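Local coordinates for protein 5,10-methylenetetrahydrofolate dehydrogenase (PDB 5ZF1) that probably oxidises 5,10-methylenetetrahydrofolate with NADP+ as the hydride acceptor, a step of one-carbon folate metabolism, at residues V146-R151 / G278-A283. Sequence-based numbering, arbitrary orientation.
Sequences VEMLKR and GPMTVA. With SO4 (sulfate ion), chain F.
M280 reaches from helix 277-298 to M148 and E147 on helix 140-151, joining two helices of the Rossmann-type NAD(P)-binding domain through side chains alone. The contact is buried and small, 121 Å² in all, with the CA atoms of M148 and M280 8.4 Å apart.

The apolar part belongs to the methionines, whose unbranched, flexible chains suit the packed interface between two helices. M280 is bent at both chi2 (-60°) and chi3 (-69°), which turns its methyl CE onto E147 and M148; there CE lies 3.9 Å from CG of M148 and equally near CB of E147. M148 passes M280 at a slant, its SD 4.2 Å from CG of M280, and also packs on I238 of the central parallel sheet. L10 and I14 of helix 7-26 add further apolar cover to M280.

At the other helix, G278 N donates to O4 of a sulfate, probably from the crystallisation liquor (2.9 Å), alongside the amides of G276 and V277.

The polar bond of E147 lies within its own helix. E147 offers M280 only its methylene carbons, then turns its carboxylate away to R151, one helical turn on, which has a second salt bridge to E17 of helix 7-26. With an alanine here, NE of R151 is likely to lose one of the bonds fixing the guanidinium, and CE of M280 its CG neighbour. In the E147–R151 bridge, NE meets the anti lone pair of OE2 at 2.8 Å, nearly straight at 166°.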
loop_
_atom_site.group_PDB
_atom_site.type_symbol
_atom_site.label_atom_id
_atom_site.label_comp_id
_atom_site.label_asym_id
_atom_site.label_seq_id
_atom_site.Cartn_x
_atom_site.Cartn_y
_atom_site.Cartn_z
ATOM N N VAL B 146 -12.981 -9.494 0.364
ATOM C CA VAL B 146 -13.809 -8.296 0.372
ATOM C C VAL B 146 -15.206 -8.615 -0.148
ATOM O O VAL B 146 -16.210 -8.127 0.383
ATOM C CB VAL B 146 -13.128 -7.181 -0.447
ATOM C CG1 VAL B 146 -14.138 -6.121 -0.878
ATOM C CG2 VAL B 146 -12.013 -6.560 0.354
ATOM N N GLU B 147 -15.293 -9.463 -1.173
ATOM C CA GLU B 147 -16.595 -9.823 -1.733
ATOM C C GLU B 147 -17.414 -10.671 -0.762
ATOM O O GLU B 147 -18.644 -10.543 -0.704
ATOM C CB GLU B 147 -16.397 -10.548 -3.067
ATOM C CG GLU B 147 -17.644 -10.623 -3.955
ATOM C CD GLU B 147 -18.180 -9.260 -4.396
ATOM O OE1 GLU B 147 -17.396 -8.293 -4.540
ATOM O OE2 GLU B 147 -19.404 -9.160 -4.615
ATOM N N MET B 148 -16.762 -11.548 0.008
ATOM C CA MET B 148 -17.490 -12.319 1.008
ATOM C C MET B 148 -18.104 -11.395 2.055
ATOM O O MET B 148 -19.256 -11.588 2.470
ATOM C CB MET B 148 -16.563 -13.356 1.648
ATOM C CG MET B 148 -16.029 -14.391 0.655
ATOM S SD MET B 148 -14.917 -15.647 1.325
ATOM C CE MET B 148 -15.593 -15.942 2.959
ATOM N N LEU B 149 -17.366 -10.358 2.462
ATOM C CA LEU B 149 -17.895 -9.414 3.441
ATOM C C LEU B 149 -19.076 -8.639 2.881
ATOM O O LEU B 149 -20.089 -8.458 3.568
ATOM C CB LEU B 149 -16.807 -8.447 3.887
ATOM C CG LEU B 149 -15.676 -9.081 4.702
ATOM C CD1 LEU B 149 -14.474 -8.160 4.741
ATOM C CD2 LEU B 149 -16.170 -9.437 6.092
ATOM N N LYS B 150 -18.956 -8.159 1.640
ATOM C CA LYS B 150 -20.038 -7.376 1.047
ATOM C C LYS B 150 -21.262 -8.236 0.786
ATOM O O LYS B 150 -22.389 -7.804 1.031
ATOM C CB LYS B 150 -19.565 -6.720 -0.252
ATOM C CG LYS B 150 -18.409 -5.757 -0.048
ATOM C CD LYS B 150 -17.984 -5.082 -1.342
ATOM C CE LYS B 150 -18.735 -3.779 -1.560
ATOM N NZ LYS B 150 -20.204 -3.968 -1.766
ATOM N N ARG B 151 -21.069 -9.455 0.288
ATOM C CA ARG B 151 -22.230 -10.257 -0.084
ATOM C C ARG B 151 -22.975 -10.786 1.131
ATOM O O ARG B 151 -24.181 -11.036 1.052
ATOM C CB ARG B 151 -21.804 -11.409 -0.991
ATOM C CG ARG B 151 -21.286 -10.938 -2.321
ATOM C CD ARG B 151 -22.389 -10.826 -3.339
ATOM N NE ARG B 151 -21.861 -10.410 -4.634
ATOM C CZ ARG B 151 -22.388 -10.764 -5.801
ATOM N NH1 ARG B 151 -23.453 -11.552 -5.834
ATOM N NH2 ARG B 151 -21.844 -10.340 -6.935
ATOM N N GLY B 278 -10.817 -20.712 -2.042
ATOM C CA GLY B 278 -10.256 -21.113 -3.313
ATOM C C GLY B 278 -11.208 -20.877 -4.471
ATOM O O GLY B 278 -10.885 -20.182 -5.439
ATOM N N PRO B 279 -12.405 -21.465 -4.398
ATOM C CA PRO B 279 -13.414 -21.181 -5.433
ATOM C C PRO B 279 -13.747 -19.703 -5.571
ATOM O O PRO B 279 -13.976 -19.226 -6.691
ATOM C CB PRO B 279 -14.624 -22.002 -4.966
ATOM C CG PRO B 279 -14.035 -23.120 -4.177
ATOM C CD PRO B 279 -12.798 -22.584 -3.523
ATOM N N MET B 280 -13.779 -18.958 -4.460
ATOM C CA MET B 280 -14.000 -17.516 -4.527
ATOM C C MET B 280 -12.848 -16.804 -5.231
ATOM O O MET B 280 -13.067 -15.862 -6.002
ATOM C CB MET B 280 -14.178 -16.955 -3.115
ATOM C CG MET B 280 -15.582 -17.038 -2.544
ATOM S SD MET B 280 -16.817 -16.157 -3.500
ATOM C CE MET B 280 -16.323 -14.448 -3.190
ATOM N N THR B 281 -11.612 -17.209 -4.946
ATOM C CA THR B 281 -10.465 -16.640 -5.650
ATOM C C THR B 281 -10.576 -16.871 -7.155
ATOM O O THR B 281 -10.345 -15.961 -7.958
ATOM C CB THR B 281 -9.171 -17.245 -5.096
ATOM O OG1 THR B 281 -9.054 -16.908 -3.710
ATOM C CG2 THR B 281 -7.960 -16.735 -5.864
ATOM N N VAL B 282 -10.948 -18.085 -7.556
ATOM C CA VAL B 282 -11.044 -18.386 -8.980
ATOM C C VAL B 282 -12.141 -17.550 -9.634
ATOM O O VAL B 282 -11.959 -17.024 -10.740
ATOM C CB VAL B 282 -11.262 -19.897 -9.184
ATOM C CG1 VAL B 282 -11.658 -20.186 -10.604
ATOM C CG2 VAL B 282 -9.973 -20.647 -8.861
ATOM N N ALA B 283 -13.284 -17.395 -8.950
ATOM C CA ALA B 283 -14.355 -16.542 -9.466
ATOM C C ALA B 283 -13.883 -15.103 -9.613
ATOM O O ALA B 283 -14.228 -14.425 -10.585
ATOM C CB ALA B 283 -15.576 -16.602 -8.548
HETATM S S SO4 F . -10.468 -23.316 0.646
HETATM O O1 SO4 F . -11.726 -24.019 0.419
HETATM O O2 SO4 F . -10.740 -22.060 1.350
HETATM O O3 SO4 F . -9.584 -24.133 1.468
HETATM O O4 SO4 F . -9.836 -23.083 -0.648
#